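Lovastatin nonaketide synthase, polyketide synthase component (Aspergillus terreus, PDB 7CPX) assembles dihydromonacolin L from nine malonyl-CoA units in lovastatin biosynthesis, working as a homodimeric multidomain polyketide synthase that binds LovC through its acyltransferase domains. Local coordinates at residues P37-S42 with S229-M234; G114-D119 with L511-S516; I270-V275 with K297-Q302; I389-L394 with T413-W418. The protein carries 2 engineered substitutions. All coordinates share one frame; numbering follows the deposited sequence.

In the fold
From the N terminus, the loop at residues 37-42 is the first to find a distant partner: interaction 1 brings it back against 229-234. Before that closure, 114-119 has already opened interaction 2, which ends at 511-516, so the two contacts cross along the chain. Interaction 2 joins the ketosynthase to its C-terminal extension and encloses both later contacts, which follow one another. Interaction 3 sets helix 289-302 on strand 268-277, and interaction 4 pairs 389-394 with 413-418. Interactions 1 and 4 touch, for instance Pro37 CD with Pro391 CG at 3.5 Å, whereas interaction 2 lies about 20 Å from interaction 1 at the nearest atoms.

Interaction 1 of 4, residues P37-S42 with S229-M234; sequences PRDVQS and SGRSRM
Gln41 lays its carboxamide over one face of the Arg231 guanidinium, and this stack, made by the buried Gln41, is the tight half of the contact. The two planes are only 19° apart, and Gln41 CD stands 3.2 Å above the guanidinium plane, offset toward its rim. CG of Gln41 lies between the backbone N and the carbonyl carbon (chi1 72°), which brings it to 3.4 Å from Arg231 NE. A bend at chi2 then places CD over the guanidinium. The amide nitrogen works at the same time as a donor: Gln41 NE2 bonds Gly230 O at 2.8 Å, with an N-H...O angle of 160°. Gly230 O is approached from above its carbonyl plane, while it lies almost in the amide plane of Gln41. Gln41 OE1 comes near Arg231 NH2, but from over the face, where the angle is too poor for a hydrogen bond.

Both segments are irregular loops of the thiolase-type ketosynthase, one leading from helix 27-35 to strand 42-43, the other following helix 214-222. The Arg231 side chain lies about 10 Å from that of His367, a predicted active-site residue.

The looser, solvent side belongs to Asp39, the exposed centre of an inverse gamma turn. Although Asp39 CG lies in the guanidinium plane, at its edge, the carboxylate is twisted against it. The salt bridge runs from Asp39 OD2 to Arg231 NH2 at 3.0 Å, using the syn lone pair of OD2. Asp39 OD1 adds only weak bonds, to Arg231 NH2 at 3.2 Å and to Arg231 NE at 3.3 Å.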
# COMPACT_ATOMS: atom_id res chain seq x y z
N PRO A 37 22.26 9.33 42.05
CA PRO A 37 21.84 9.19 40.65
C PRO A 37 22.71 8.23 39.86
O PRO A 37 23.90 8.03 40.16
CB PRO A 37 21.94 10.61 40.10
CG PRO A 37 22.94 11.28 40.97
CD PRO A 37 22.77 10.68 42.33
N ARG A 38 22.11 7.62 38.85
CA ARG A 38 22.79 6.72 37.93
C ARG A 38 22.30 7.01 36.52
O ARG A 38 21.28 7.69 36.32
CB ARG A 38 22.54 5.26 38.31
CG ARG A 38 21.09 4.93 38.60
CD ARG A 38 20.90 3.46 38.95
NE ARG A 38 19.53 3.16 39.34
CZ ARG A 38 19.04 3.31 40.56
NH1 ARG A 38 19.79 3.77 41.55
NH2 ARG A 38 17.77 3.00 40.80
N ASP A 39 23.02 6.49 35.53
CA ASP A 39 22.71 6.74 34.13
C ASP A 39 21.46 5.95 33.77
O ASP A 39 21.50 4.91 33.11
CB ASP A 39 23.89 6.37 33.24
CG ASP A 39 23.72 6.83 31.81
OD1 ASP A 39 22.74 7.56 31.54
OD2 ASP A 39 24.56 6.47 30.96
N VAL A 40 20.32 6.48 34.21
CA VAL A 40 19.05 5.79 34.02
C VAL A 40 18.65 5.78 32.55
O VAL A 40 18.09 4.80 32.05
CB VAL A 40 17.96 6.44 34.88
CG1 VAL A 40 16.61 5.91 34.50
CG2 VAL A 40 18.23 6.19 36.35
N GLN A 41 18.93 6.87 31.83
CA GLN A 41 18.46 7.00 30.46
C GLN A 41 18.99 5.87 29.60
O GLN A 41 20.11 5.38 29.79
CB GLN A 41 18.89 8.35 29.88
CG GLN A 41 20.37 8.44 29.56
CD GLN A 41 20.68 8.09 28.12
OE1 GLN A 41 21.20 7.02 27.83
NE2 GLN A 41 20.36 9.01 27.21
N SER A 42 18.17 5.44 28.65
CA SER A 42 18.52 4.34 27.77
C SER A 42 17.81 4.52 26.44
O SER A 42 16.87 5.31 26.31
CB SER A 42 18.15 2.99 28.39
OG SER A 42 16.76 2.91 28.64
N SER A 229 21.59 14.45 22.47
CA SER A 229 22.44 13.63 23.32
C SER A 229 21.63 12.69 24.20
O SER A 229 22.18 11.71 24.72
CB SER A 229 23.33 14.52 24.20
OG SER A 229 22.55 15.39 24.99
N GLY A 230 20.34 12.97 24.39
CA GLY A 230 19.48 12.10 25.16
C GLY A 230 19.47 12.36 26.65
O GLY A 230 19.03 11.50 27.41
N ARG A 231 19.94 13.53 27.09
CA ARG A 231 19.98 13.86 28.51
C ARG A 231 19.71 15.34 28.69
O ARG A 231 20.19 16.17 27.93
CB ARG A 231 21.34 13.49 29.12
CG ARG A 231 21.62 12.00 29.10
CD ARG A 231 22.97 11.67 29.71
NE ARG A 231 23.24 10.24 29.65
CZ ARG A 231 23.71 9.60 28.59
NH1 ARG A 231 23.97 10.24 27.46
NH2 ARG A 231 23.93 8.29 28.66
N SER A 232 18.92 15.66 29.72
CA SER A 232 18.57 17.04 30.05
C SER A 232 19.71 17.64 30.86
O SER A 232 19.69 17.66 32.09
CB SER A 232 17.26 17.10 30.81
OG SER A 232 16.20 16.51 30.07
N ARG A 233 20.72 18.14 30.16
CA ARG A 233 21.89 18.73 30.80
C ARG A 233 21.51 20.11 31.33
O ARG A 233 21.65 21.12 30.65
CB ARG A 233 23.06 18.81 29.82
CG ARG A 233 23.55 17.46 29.34
CD ARG A 233 24.82 17.59 28.52
NE ARG A 233 25.81 16.59 28.90
CZ ARG A 233 25.85 15.36 28.41
NH1 ARG A 233 24.98 14.94 27.51
NH2 ARG A 233 26.80 14.53 28.83
N MET A 234 21.01 20.13 32.56
CA MET A 234 20.55 21.37 33.17
C MET A 234 21.71 22.36 33.29
O MET A 234 22.75 22.05 33.87
CB MET A 234 19.96 21.08 34.55
CG MET A 234 19.67 22.31 35.39
SD MET A 234 19.05 21.88 37.02
CE MET A 234 19.13 23.48 37.83

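Interaction 2 of 4, residues G114-D119 with L511-S516; sequences GMRIQD and LLRKRS
Ser516 OG accepts the backbone N-H of Ile117 at 2.7 Å, with an N-H...O angle of 145°, just where helix 117-120 begins. Arg116 holds the N-cap position, so a hydroxyl from a distant segment serves a first-turn amide. The first torsion of Ser516 (chi1 -61°) sets OG beside its own backbone N, where it reaches Ile117 N, and the same hydroxyl gives a weak bond to Met115 O at 3.3 Å. Ser516 CB also packs on Ile117 CG2 at 3.8 Å.

The second anchor is Arg116. Its NH1 donates to Arg513 O at 3.2 Å, after a bend at chi3 that sets NE off the line of the chain. NH1 also stands 3.0 Å above the centre of the Arg513 guanidinium, a meeting of like charges. Asp119 OD2 lies near the plane of that guanidinium, at its edge, but its salt bridge to Arg513 NH2 is long, at 3.6 Å; it may offset part of the repulsion.

Farther out, Lys514 NZ forms a salt bridge with Asp264 and makes a weak bond to Gly114 O, an atom whose place is less sure. Gly114 ends the preceding helix in a Schellman motif. Gln118 NE2 bonds Val517 O, extending the join along the chain.

The contact therefore ties the turn between helices 97-113 and 117-120 to the end of helix 504-513. Helix 159-168 covers Ile117, and strand 475-479 lies against Leu511 and Leu512.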
# COMPACT_ATOMS: atom_id res chain seq x y z
N GLY A 114 -1.14 6.02 54.52
CA GLY A 114 -1.75 5.33 55.64
C GLY A 114 -3.25 5.46 55.64
O GLY A 114 -3.86 5.80 56.66
N MET A 115 -3.87 5.20 54.49
CA MET A 115 -5.31 5.36 54.32
C MET A 115 -5.92 4.11 53.72
O MET A 115 -5.36 3.52 52.79
CB MET A 115 -5.62 6.56 53.43
CG MET A 115 -5.26 7.89 54.04
SD MET A 115 -5.50 9.24 52.89
CE MET A 115 -5.30 10.64 53.98
N ARG A 116 -7.07 3.71 54.25
CA ARG A 116 -7.82 2.61 53.67
C ARG A 116 -8.72 3.14 52.55
O ARG A 116 -9.34 4.19 52.68
CB ARG A 116 -8.67 1.92 54.74
CG ARG A 116 -7.92 1.57 56.00
CD ARG A 116 -8.73 0.62 56.87
NE ARG A 116 -10.04 1.17 57.21
CZ ARG A 116 -10.30 1.86 58.30
NH1 ARG A 116 -9.37 2.12 59.21
NH2 ARG A 116 -11.54 2.32 58.50
N ILE A 117 -8.77 2.39 51.45
CA ILE A 117 -9.64 2.78 50.34
C ILE A 117 -11.08 2.87 50.81
O ILE A 117 -11.86 3.70 50.31
CB ILE A 117 -9.48 1.80 49.17
CG1 ILE A 117 -10.25 2.30 47.95
CG2 ILE A 117 -9.98 0.42 49.57
CD1 ILE A 117 -10.01 1.49 46.70
N GLN A 118 -11.47 2.03 51.77
CA GLN A 118 -12.82 2.10 52.32
C GLN A 118 -13.05 3.43 53.02
O GLN A 118 -14.13 4.03 52.89
CB GLN A 118 -13.06 0.94 53.29
CG GLN A 118 -13.15 -0.42 52.62
CD GLN A 118 -11.81 -0.93 52.12
OE1 GLN A 118 -10.76 -0.44 52.53
NE2 GLN A 118 -11.85 -1.91 51.22
N ASP A 119 -12.06 3.91 53.77
CA ASP A 119 -12.21 5.18 54.47
C ASP A 119 -12.42 6.33 53.49
O ASP A 119 -13.30 7.17 53.70
CB ASP A 119 -10.98 5.44 55.35
CG ASP A 119 -11.12 6.70 56.19
OD1 ASP A 119 -12.22 7.30 56.19
OD2 ASP A 119 -10.14 7.08 56.86
N LEU A 511 -0.86 -1.91 59.25
CA LEU A 511 -1.52 -2.85 58.36
C LEU A 511 -3.02 -2.95 58.65
O LEU A 511 -3.80 -3.27 57.75
CB LEU A 511 -0.87 -4.22 58.46
CG LEU A 511 0.45 -4.37 57.71
CD1 LEU A 511 1.13 -5.66 58.08
CD2 LEU A 511 0.23 -4.31 56.21
N LEU A 512 -3.43 -2.70 59.89
CA LEU A 512 -4.84 -2.78 60.25
C LEU A 512 -5.58 -1.47 59.99
O LEU A 512 -6.54 -1.44 59.22
CB LEU A 512 -4.97 -3.18 61.73
CG LEU A 512 -5.00 -4.67 62.02
CD1 LEU A 512 -4.74 -4.92 63.49
CD2 LEU A 512 -6.33 -5.27 61.61
N ARG A 513 -5.13 -0.39 60.62
CA ARG A 513 -5.85 0.88 60.61
C ARG A 513 -5.43 1.77 59.45
O ARG A 513 -6.24 2.59 58.99
CB ARG A 513 -5.61 1.62 61.93
CG ARG A 513 -6.83 2.32 62.51
CD ARG A 513 -6.73 3.84 62.37
NE ARG A 513 -7.08 4.28 61.02
CZ ARG A 513 -8.30 4.65 60.65
NH1 ARG A 513 -9.32 4.64 61.49
NH2 ARG A 513 -8.49 5.04 59.39
N LYS A 514 -4.20 1.64 58.96
CA LYS A 514 -3.65 2.55 57.96
C LYS A 514 -3.37 1.84 56.63
O LYS A 514 -2.57 2.34 55.83
CB LYS A 514 -2.37 3.20 58.48
CG LYS A 514 -2.51 3.85 59.86
CD LYS A 514 -3.46 5.04 59.84
CE LYS A 514 -2.78 6.29 59.30
NZ LYS A 514 -3.76 7.37 59.02
N ARG A 515 -4.00 0.70 56.39
CA ARG A 515 -3.84 -0.02 55.13
C ARG A 515 -5.19 -0.55 54.68
O ARG A 515 -5.99 -1.00 55.50
CB ARG A 515 -2.83 -1.16 55.26
CG ARG A 515 -1.39 -0.69 55.42
CD ARG A 515 -0.71 -0.47 54.09
NE ARG A 515 -0.49 -1.72 53.38
CZ ARG A 515 0.54 -1.96 52.58
NH1 ARG A 515 1.48 -1.06 52.37
NH2 ARG A 515 0.63 -3.14 51.97
N SER A 516 -5.43 -0.49 53.38
CA SER A 516 -6.74 -0.81 52.84
C SER A 516 -7.07 -2.29 53.03
O SER A 516 -6.19 -3.15 52.99
CB SER A 516 -6.79 -0.46 51.35
OG SER A 516 -6.56 0.92 51.15

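Interaction 3 of 4, residues I270-V275 with K297-Q302; sequences IRETGV and KATYAQ
Glu272, at a classic beta bulge where it and Arg271 both face Ile444, turns out of strand 268-277 to meet Thr299 and Gln302 on helix 289-302. The helix packs on one face of a sheet of the thiolase fold, roughly antiparallel to the strand (segment axes 7.6 Å apart at closest approach, 146° between N-to-C directions). With CG anti to the backbone N (chi1 -174°), Glu272 puts that carbon 3.6 Å from Thr299 CG2. A bend at chi2 carries CD toward Gln302, whose NE2 points to Glu272 OE2. The planes of carboxylate and amide are nearly perpendicular, 88° apart. The modelled hydrogen bond is doubtfully short.

Gly274 has no side chain on the face turned to the helix, and Thr299 OG1 comes to 3.5 Å from Gly274 CA. The Thr299 hydroxyl bonds Leu295 O within its own helix. The carboxylate has a second partner: Glu272 OE1 forms a salt bridge with Arg196, consistent with its being charged here.

Strand 439-446 pairs with the strand at Glu272 and Gly274 and also touches Thr299. Thr273 points away from helix 289-302 and packs on Val192 of helix 183-196, leaving the strand between two helices, while Val275 reaches Pro173 of the second subunit.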
# COMPACT_ATOMS: atom_id res chain seq x y z
N ILE A 270 3.69 21.53 51.62
CA ILE A 270 3.58 22.49 50.53
C ILE A 270 3.00 23.77 51.14
O ILE A 270 1.79 23.89 51.32
CB ILE A 270 2.72 21.97 49.38
CG1 ILE A 270 3.29 20.65 48.86
CG2 ILE A 270 2.66 22.98 48.26
CD1 ILE A 270 2.48 20.01 47.76
N ARG A 271 3.88 24.71 51.47
CA ARG A 271 3.44 25.95 52.11
C ARG A 271 2.65 26.81 51.14
O ARG A 271 1.63 27.40 51.52
CB ARG A 271 4.66 26.71 52.63
CG ARG A 271 4.35 28.06 53.24
CD ARG A 271 5.55 28.58 54.00
NE ARG A 271 5.29 29.87 54.63
CZ ARG A 271 6.03 30.40 55.60
NH1 ARG A 271 7.07 29.75 56.10
NH2 ARG A 271 5.71 31.60 56.08
N GLU A 272 3.09 26.89 49.89
CA GLU A 272 2.42 27.71 48.89
C GLU A 272 2.80 27.20 47.51
O GLU A 272 3.90 26.69 47.30
CB GLU A 272 2.80 29.19 49.04
CG GLU A 272 2.03 30.13 48.12
CD GLU A 272 0.55 30.17 48.43
OE1 GLU A 272 0.15 29.64 49.49
OE2 GLU A 272 -0.21 30.74 47.62
N THR A 273 1.86 27.35 46.57
CA THR A 273 2.07 26.91 45.20
C THR A 273 1.43 27.94 44.27
O THR A 273 0.22 27.87 44.01
CB THR A 273 1.49 25.52 44.96
OG1 THR A 273 1.98 24.62 45.97
CG2 THR A 273 1.89 25.00 43.59
N GLY A 274 2.23 28.87 43.79
CA GLY A 274 1.75 29.86 42.84
C GLY A 274 1.92 29.38 41.41
O GLY A 274 2.80 28.58 41.10
N VAL A 275 1.06 29.89 40.54
CA VAL A 275 1.10 29.58 39.11
C VAL A 275 0.98 30.89 38.35
O VAL A 275 0.07 31.68 38.61
CB VAL A 275 -0.01 28.61 38.70
CG1 VAL A 275 0.06 28.33 37.21
CG2 VAL A 275 0.10 27.33 39.49
N LYS A 297 8.40 35.49 43.40
CA LYS A 297 8.17 36.53 44.39
C LYS A 297 6.74 36.49 44.91
O LYS A 297 6.51 36.60 46.12
CB LYS A 297 8.49 37.90 43.79
CG LYS A 297 9.96 38.12 43.50
CD LYS A 297 10.22 39.50 42.92
CE LYS A 297 11.71 39.77 42.76
NZ LYS A 297 11.97 41.13 42.23
N ALA A 298 5.77 36.34 44.02
CA ALA A 298 4.37 36.29 44.44
C ALA A 298 4.09 35.07 45.29
O ALA A 298 3.34 35.14 46.27
CB ALA A 298 3.46 36.31 43.21
N THR A 299 4.68 33.92 44.93
CA THR A 299 4.47 32.71 45.72
C THR A 299 5.03 32.88 47.13
O THR A 299 4.40 32.49 48.11
CB THR A 299 5.12 31.52 45.03
OG1 THR A 299 4.69 31.47 43.66
CG2 THR A 299 4.73 30.22 45.71
N TYR A 300 6.23 33.46 47.24
CA TYR A 300 6.81 33.68 48.56
C TYR A 300 6.00 34.70 49.36
O TYR A 300 5.82 34.54 50.57
CB TYR A 300 8.26 34.12 48.43
CG TYR A 300 9.23 32.97 48.32
CD1 TYR A 300 9.48 32.37 47.09
CD2 TYR A 300 9.88 32.47 49.43
CE1 TYR A 300 10.35 31.31 46.98
CE2 TYR A 300 10.76 31.41 49.33
CZ TYR A 300 10.99 30.84 48.10
OH TYR A 300 11.86 29.78 47.99
N ALA A 301 5.50 35.74 48.70
CA ALA A 301 4.66 36.71 49.39
C ALA A 301 3.38 36.07 49.90
O ALA A 301 2.95 36.33 51.03
CB ALA A 301 4.34 37.88 48.46
N GLN A 302 2.75 35.22 49.08
CA GLN A 302 1.54 34.53 49.51
C GLN A 302 1.84 33.61 50.68
O GLN A 302 1.01 33.46 51.59
CB GLN A 302 0.96 33.74 48.34
CG GLN A 302 0.43 34.61 47.21
CD GLN A 302 0.21 33.85 45.91
OE1 GLN A 302 0.18 34.45 44.84
NE2 GLN A 302 0.05 32.54 46.01

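Interaction 4 of 4, residues I389-L394 with T413-W418; sequences IPPNLL and TEATQW
Ile389 and Trp418 meet with their side chains crossing at about a right angle, the aliphatic branch lying over one face of the indole. The closest atoms are Ile389 CG1 and Trp418 CE3, 3.5 Å apart, and Ile389 CD1 also stands over that face. CG1 is anti to the carbonyl carbon and beside the backbone N (chi1 -71°), which is what presents this branch to the six-membered ring. The indole is held at its other end by a hydrogen bond from Trp418 NE1 to Gln315 OE1.

Ile389 and Thr416 project on the same side of the backbone pairing, their CB atoms 4.3 Å apart, and both touch Phe357 there. They form an antiparallel hydrogen-bonded pair. Ile389 N donates to Thr416 O at 2.6 Å and 164°, and Thr416 N returns a bond to Ile389 O at 3.1 Å. Thr416 OG1 turns back within its own segment to bond Glu414 O at 3.0 Å.

Farther along, Pro391 continues the contact by van der Waals packing, while its carbonyl O accepts a bond from Lys379 NZ. Pro391 CB lies 3.4 Å from Glu414 N, and its CD reaches Ala415 CB at 4.3 Å. The proline ring is thus set against the backbone of 413-415, and Asn392 ND2 bonds Pro412 O.

The touching parts, 389-392 and 413-418, run 167° apart, as expected of a short two-stranded antiparallel ribbon, here following helix 369-386 in the ketosynthase, beside strands 316-318 and 356-358; the Asn392 side chain is about 10 Å from that of His320, a predicted active-site residue.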
# COMPACT_ATOMS: atom_id res chain seq x y z
N ILE A 389 20.44 17.54 50.00
CA ILE A 389 20.23 18.20 48.72
C ILE A 389 20.69 17.24 47.62
O ILE A 389 21.90 17.07 47.43
CB ILE A 389 20.97 19.54 48.65
CG1 ILE A 389 20.28 20.55 49.57
CG2 ILE A 389 21.01 20.05 47.21
CD1 ILE A 389 20.90 21.93 49.57
N PRO A 390 19.78 16.61 46.89
CA PRO A 390 20.20 15.62 45.90
C PRO A 390 21.01 16.28 44.80
O PRO A 390 20.79 17.46 44.47
CB PRO A 390 18.88 15.06 45.37
CG PRO A 390 17.88 16.11 45.66
CD PRO A 390 18.31 16.75 46.93
N PRO A 391 21.95 15.56 44.21
CA PRO A 391 22.79 16.13 43.15
C PRO A 391 22.09 16.09 41.80
O PRO A 391 20.95 15.65 41.67
CB PRO A 391 24.02 15.23 43.17
CG PRO A 391 23.50 13.91 43.59
CD PRO A 391 22.38 14.19 44.56
N ASN A 392 22.80 16.58 40.79
CA ASN A 392 22.35 16.53 39.40
C ASN A 392 23.34 15.69 38.61
O ASN A 392 24.54 15.97 38.61
CB ASN A 392 22.23 17.93 38.81
CG ASN A 392 21.23 18.79 39.54
OD1 ASN A 392 20.15 19.08 39.03
ND2 ASN A 392 21.56 19.18 40.77
N LEU A 393 22.83 14.67 37.93
CA LEU A 393 23.71 13.70 37.28
C LEU A 393 24.50 14.34 36.14
O LEU A 393 25.69 14.05 35.98
CB LEU A 393 22.89 12.51 36.78
CG LEU A 393 23.67 11.38 36.11
CD1 LEU A 393 24.71 10.81 37.05
CD2 LEU A 393 22.72 10.29 35.63
N LEU A 394 23.86 15.20 35.35
CA LEU A 394 24.48 15.80 34.17
C LEU A 394 24.73 17.28 34.44
O LEU A 394 23.90 18.13 34.14
CB LEU A 394 23.62 15.60 32.93
CG LEU A 394 23.44 14.18 32.39
CD1 LEU A 394 24.76 13.41 32.41
CD2 LEU A 394 22.36 13.44 33.16
N THR A 413 26.61 18.69 42.54
CA THR A 413 27.11 17.50 41.88
C THR A 413 27.27 16.33 42.83
O THR A 413 27.65 15.23 42.40
CB THR A 413 28.46 17.80 41.21
OG1 THR A 413 29.39 18.25 42.20
CG2 THR A 413 28.30 18.86 40.14
N GLU A 414 26.99 16.53 44.12
CA GLU A 414 27.10 15.49 45.12
C GLU A 414 25.94 15.62 46.10
O GLU A 414 25.31 16.67 46.21
CB GLU A 414 28.43 15.58 45.88
CG GLU A 414 29.66 15.60 44.98
CD GLU A 414 30.95 15.75 45.76
OE1 GLU A 414 30.88 15.85 47.00
OE2 GLU A 414 32.03 15.77 45.13
N ALA A 415 25.67 14.53 46.81
CA ALA A 415 24.61 14.54 47.82
C ALA A 415 25.06 15.42 48.97
O ALA A 415 25.83 14.99 49.84
CB ALA A 415 24.29 13.12 48.28
N THR A 416 24.59 16.66 48.99
CA THR A 416 25.06 17.67 49.92
C THR A 416 24.10 17.80 51.09
O THR A 416 22.88 17.84 50.91
CB THR A 416 25.20 19.03 49.22
OG1 THR A 416 26.02 18.88 48.06
CG2 THR A 416 25.82 20.05 50.16
N GLN A 417 24.67 17.86 52.30
CA GLN A 417 23.86 18.08 53.49
C GLN A 417 23.22 19.46 53.43
O GLN A 417 23.76 20.40 52.84
CB GLN A 417 24.72 17.94 54.74
CG GLN A 417 23.94 18.07 56.04
CD GLN A 417 24.80 17.83 57.26
OE1 GLN A 417 25.99 17.55 57.15
NE2 GLN A 417 24.19 17.92 58.44
N TRP A 418 22.05 19.57 54.05
CA TRP A 418 21.30 20.81 53.97
C TRP A 418 22.09 21.95 54.61
O TRP A 418 22.74 21.75 55.64
CB TRP A 418 19.94 20.67 54.65
CG TRP A 418 18.89 21.53 54.05
CD1 TRP A 418 18.54 22.79 54.44
CD2 TRP A 418 18.04 21.21 52.94
NE1 TRP A 418 17.53 23.27 53.64
CE2 TRP A 418 17.20 22.31 52.72
CE3 TRP A 418 17.91 20.08 52.13
CZ2 TRP A 418 16.25 22.33 51.71
CZ3 TRP A 418 16.96 20.10 51.12
CH2 TRP A 418 16.14 21.22 50.92